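Local coordinates for putative peptide binding protein (Ruminococcus gnavus, PDB 3NOH) that is of uncertain function but probably belongs with the periplasmic-binding-protein-like proteins and may bind a peptide, at residues A[17-23]-A[70-76]. Residues are numbered along the deposited sequence; the frame is centred on the assembly and turned at random. Where two conformers were deposited one is given.
Sequences AQLEGSY and DYALIRY
Ala17, Leu19 and Tyr23 pack against the N-terminal end of helix 71-86, a worked example of how an extended lead-in to a strand can be fastened to the first turns of a helix in an alpha/beta fold. The fold is built on a five-stranded mixed sheet; strand 22-27 belongs to it, and Leu73 and Tyr76 turn from the helix onto Leu114 of strand 112-116.

The polar tie is a charged end-on grip. Both terminal nitrogens of Arg75 donate to the one carbonyl oxygen of Ala17, NH1 at 2.7 Å from O and NH2 at 2.9 Å from the same O; both bonds are bent, the one from NH2 more so. The oxygen lies almost in the guanidinium plane, and the donors approach within the carbonyl plane. Bends at chi2 and chi3 (-149° and -42°) lead the arginine chain back toward the helix N-terminus, where it meets Ala17 O. Outside the two segments, NH2 also forms a salt bridge to a sulfate ion, probably from the crystallisation liquor.

Apolar contacts continue the seam. The methyl of Ala72 presses on the backbone, its CB 3.4 Å from Gln18 C. Leu19 forks over the helix: CD2 meets Ala72 CB and Leu73 CD1, while CD1 reaches Tyr76 CD1 at 3.8 Å, the two side chains roughly perpendicular. The Leu73 and Tyr23 side chains run antiparallel alongside one another, with Leu73 CD1 3.7 Å from Tyr23 CD2.

Around the helix start, Asp70 is the N-cap: with CG anti to the backbone N (chi1 -170°), its OD1 accepts from Leu73 N at 3.2 Å, from above the carboxylate plane. A water that donates to Asp70 OD1 lies only 2.5 Å from Tyr23 OH, a doubtfully short distance, and may link the cap to the incoming chain. That phenol oxygen accepts a nearly straight bond from Glu20 N at 2.9 Å.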
ATOM      1  N   ALA A  17     -17.539   4.619  -8.707  1.00 56.59           N
ATOM      2  CA  ALA A  17     -16.835   5.442  -7.696  1.00 50.36           C
ATOM      3  C   ALA A  17     -15.455   5.830  -8.259  1.00 47.34           C
ATOM      4  O   ALA A  17     -14.820   5.013  -8.935  1.00 46.21           O
ATOM      5  CB  ALA A  17     -16.668   4.649  -6.369  1.00 46.11           C
ATOM      6  N   GLN A  18     -14.987   7.051  -7.985  1.00 45.31           N
ATOM      7  CA  GLN A  18     -13.685   7.535  -8.499  1.00 42.27           C
ATOM      8  C   GLN A  18     -12.767   7.936  -7.345  1.00 38.26           C
ATOM      9  O   GLN A  18     -13.265   8.318  -6.306  1.00 40.21           O
ATOM     10  CB  GLN A  18     -13.895   8.761  -9.395  1.00 45.97           C
ATOM     11  CG  GLN A  18     -14.905   8.527 -10.504  1.00 48.56           C
ATOM     12  CD  GLN A  18     -15.518   9.794 -11.033  1.00 55.59           C
ATOM     13  OE1 GLN A  18     -15.593  10.832 -10.343  1.00 51.58           O
ATOM     14  NE2 GLN A  18     -16.006   9.719 -12.267  1.00 61.57           N
ATOM     15  N   LEU A  19     -11.448   7.895  -7.568  1.00 39.08           N
ATOM     16  CA  LEU A  19     -10.457   8.327  -6.556  1.00 36.36           C
ATOM     17  C   LEU A  19     -10.578   9.842  -6.412  1.00 39.35           C
ATOM     18  O   LEU A  19     -10.728  10.565  -7.422  1.00 39.30           O
ATOM     19  CB  LEU A  19      -9.038   8.016  -7.024  1.00 38.26           C
ATOM     20  CG  LEU A  19      -8.683   6.531  -7.153  1.00 31.20           C
ATOM     21  CD1 LEU A  19      -7.306   6.372  -7.829  1.00 36.13           C
ATOM     22  CD2 LEU A  19      -8.741   5.902  -5.783  1.00 27.69           C
ATOM     23  N   GLU A  20     -10.529  10.309  -5.169  1.00 37.57           N
ATOM     24  CA  GLU A  20     -10.630  11.715  -4.862  1.00 40.97           C
ATOM     25  C   GLU A  20      -9.858  12.036  -3.573  1.00 37.32           C
ATOM     26  O   GLU A  20      -9.904  11.282  -2.628  1.00 33.78           O
ATOM     27  CB  GLU A  20     -12.104  12.081  -4.692  1.00 43.83           C
ATOM     28  CG  GLU A  20     -12.396  13.523  -4.870  1.00 59.56           C
ATOM     29  CD  GLU A  20     -13.692  13.907  -4.203  1.00 71.67           C
ATOM     30  OE1 GLU A  20     -14.518  12.989  -3.953  1.00 80.35           O
ATOM     31  OE2 GLU A  20     -13.871  15.113  -3.917  1.00 83.90           O
ATOM     32  N   GLY A  21      -9.134  13.147  -3.554  1.00 41.52           N
ATOM     33  CA  GLY A  21      -8.425  13.571  -2.347  1.00 37.96           C
ATOM     34  C   GLY A  21      -7.108  12.833  -2.193  1.00 37.52           C
ATOM     35  O   GLY A  21      -6.538  12.337  -3.160  1.00 36.07           O
ATOM     36  N   SER A  22      -6.674  12.712  -0.928  1.00 31.97           N
ATOM     37  CA  SER A  22      -5.391  12.113  -0.560  1.00 29.46           C
ATOM     38  C   SER A  22      -5.579  10.705  -0.129  1.00 26.56           C
ATOM     39  O   SER A  22      -6.569  10.361   0.511  1.00 27.39           O
ATOM     40  CB  SER A  22      -4.772  12.892   0.639  1.00 27.46           C
ATOM     41  OG  SER A  22      -4.400  14.182   0.258  1.00 32.90           O
ATOM     42  N   TYR A  23      -4.605   9.882  -0.484  1.00 24.39           N
ATOM     43  CA  TYR A  23      -4.540   8.516  -0.076  1.00 22.71           C
ATOM     44  C   TYR A  23      -3.182   8.291   0.480  1.00 25.69           C
ATOM     45  O   TYR A  23      -2.248   9.093   0.281  1.00 24.79           O
ATOM     46  CB  TYR A  23      -4.766   7.592  -1.287  1.00 23.14           C
ATOM     47  CG  TYR A  23      -6.152   7.712  -1.831  1.00 22.29           C
ATOM     48  CD1 TYR A  23      -6.465   8.743  -2.685  1.00 26.04           C
ATOM     49  CD2 TYR A  23      -7.156   6.798  -1.476  1.00 23.69           C
ATOM     50  CE1 TYR A  23      -7.777   8.909  -3.160  1.00 27.68           C
ATOM     51  CE2 TYR A  23      -8.449   6.950  -1.945  1.00 24.22           C
ATOM     52  CZ  TYR A  23      -8.755   8.004  -2.776  1.00 26.69           C
ATOM     53  OH  TYR A  23     -10.045   8.143  -3.278  1.00 30.20           O
ATOM     54  N   ASP A  70     -14.273   0.872  -0.245  1.00 22.86           N
ATOM     55  CA  ASP A  70     -13.671   1.920  -1.021  1.00 22.23           C
ATOM     56  C   ASP A  70     -13.506   1.371  -2.451  1.00 23.01           C
ATOM     57  O   ASP A  70     -12.451   0.861  -2.832  1.00 22.28           O
ATOM     58  CB  ASP A  70     -12.307   2.341  -0.407  1.00 23.37           C
ATOM     59  CG  ASP A  70     -11.767   3.588  -1.047  1.00 24.17           C
ATOM     60  OD1 ASP A  70     -12.205   3.926  -2.212  1.00 25.97           O
ATOM     61  OD2 ASP A  70     -10.887   4.243  -0.421  1.00 24.43           O
ATOM     62  N   TYR A  71     -14.566   1.449  -3.221  1.00 25.04           N
ATOM     63  CA  TYR A  71     -14.596   0.727  -4.497  1.00 24.87           C
ATOM     64  C   TYR A  71     -13.585   1.249  -5.499  1.00 28.39           C
ATOM     65  O   TYR A  71     -12.952   0.465  -6.229  1.00 27.91           O
ATOM     66  CB  TYR A  71     -15.996   0.743  -5.081  1.00 29.18           C
ATOM     67  CG  TYR A  71     -17.081   0.304  -4.119  1.00 26.16           C
ATOM     68  CD1 TYR A  71     -16.898  -0.802  -3.291  1.00 31.39           C
ATOM     69  CD2 TYR A  71     -18.304   0.966  -4.073  1.00 33.09           C
ATOM     70  CE1 TYR A  71     -17.887  -1.219  -2.413  1.00 31.31           C
ATOM     71  CE2 TYR A  71     -19.311   0.564  -3.185  1.00 32.46           C
ATOM     72  CZ  TYR A  71     -19.093  -0.523  -2.360  1.00 36.64           C
ATOM     73  OH  TYR A  71     -20.065  -0.932  -1.476  1.00 38.76           O
ATOM     74  N   ALA A  72     -13.416   2.574  -5.537  1.00 26.90           N
ATOM     75  CA  ALA A  72     -12.447   3.179  -6.417  1.00 27.60           C
ATOM     76  C   ALA A  72     -11.039   2.747  -6.033  1.00 23.54           C
ATOM     77  O   ALA A  72     -10.231   2.483  -6.927  1.00 26.68           O
ATOM     78  CB  ALA A  72     -12.529   4.696  -6.389  1.00 28.92           C
ATOM     79  N   LEU A  73     -10.743   2.709  -4.740  1.00 24.10           N
ATOM     80  CA  LEU A  73      -9.414   2.278  -4.278  1.00 22.01           C
ATOM     81  C   LEU A  73      -9.134   0.793  -4.539  1.00 25.41           C
ATOM     82  O   LEU A  73      -7.976   0.424  -4.792  1.00 24.21           O
ATOM     83  CB  LEU A  73      -9.138   2.639  -2.815  1.00 20.53           C
ATOM     84  CG  LEU A  73      -7.688   2.625  -2.378  1.00 22.29           C
ATOM     85  CD1 LEU A  73      -6.750   3.561  -3.242  1.00 22.40           C
ATOM     86  CD2 LEU A  73      -7.607   2.989  -0.866  1.00 21.31           C
ATOM     87  N   ILE A  74     -10.174  -0.045  -4.471  1.00 22.31           N
ATOM     88  CA  ILE A  74      -9.962  -1.452  -4.824  0.50 23.09           C
ATOM     89  C   ILE A  74      -9.597  -1.546  -6.315  1.00 24.78           C
ATOM     90  O   ILE A  74      -8.674  -2.291  -6.665  1.00 23.83           O
ATOM     91  CB  ILE A  74     -11.167  -2.369  -4.512  0.50 23.02           C
ATOM     92  CG1 ILE A  74     -11.509  -2.337  -3.026  0.50 23.55           C
ATOM     93  CG2 ILE A  74     -10.877  -3.820  -4.949  0.50 22.21           C
ATOM     94  CD1 ILE A  74     -12.906  -2.881  -2.768  0.50 20.48           C
ATOM     95  N   ARG A  75     -10.295  -0.799  -7.185  1.00 22.80           N
ATOM     96  CA  ARG A  75      -9.980  -0.751  -8.628  0.50 25.50           C
ATOM     97  C   ARG A  75      -8.521  -0.353  -8.843  1.00 27.49           C
ATOM     98  O   ARG A  75      -7.773  -1.010  -9.606  1.00 27.43           O
ATOM     99  CB  ARG A  75     -10.871   0.252  -9.364  0.50 29.08           C
ATOM    100  CG  ARG A  75     -12.255  -0.221  -9.711  0.50 38.02           C
ATOM    101  CD  ARG A  75     -12.793   0.420 -11.024  0.50 44.93           C
ATOM    102  NE  ARG A  75     -12.508   1.847 -11.187  0.50 47.86           N
ATOM    103  CZ  ARG A  75     -13.139   2.826 -10.545  0.50 42.74           C
ATOM    104  NH1 ARG A  75     -14.089   2.548  -9.658  0.50 42.75           N
ATOM    105  NH2 ARG A  75     -12.805   4.084 -10.771  0.50 43.74           N
ATOM    106  N   TYR A  76      -8.117   0.732  -8.173  1.00 26.73           N
ATOM    107  CA  TYR A  76      -6.730   1.262  -8.207  1.00 27.86           C
ATOM    108  C   TYR A  76      -5.725   0.186  -7.728  1.00 25.68           C
ATOM    109  O   TYR A  76      -4.701  -0.061  -8.391  1.00 26.16           O
ATOM    110  CB  TYR A  76      -6.593   2.533  -7.335  1.00 26.77           C
ATOM    111  CG  TYR A  76      -5.165   2.949  -7.138  1.00 28.31           C
ATOM    112  CD1 TYR A  76      -4.515   3.743  -8.090  1.00 29.75           C
ATOM    113  CD2 TYR A  76      -4.429   2.494  -6.042  1.00 27.60           C
ATOM    114  CE1 TYR A  76      -3.122   4.081  -7.935  1.00 34.44           C
ATOM    115  CE2 TYR A  76      -3.061   2.831  -5.889  1.00 28.45           C
ATOM    116  CZ  TYR A  76      -2.437   3.615  -6.835  1.00 31.49           C
ATOM    117  OH  TYR A  76      -1.105   3.920  -6.638  1.00 37.47           O
TER
HETATM  118  O   HOH W   1     -11.874   6.669  -2.329  1.00 29.66           O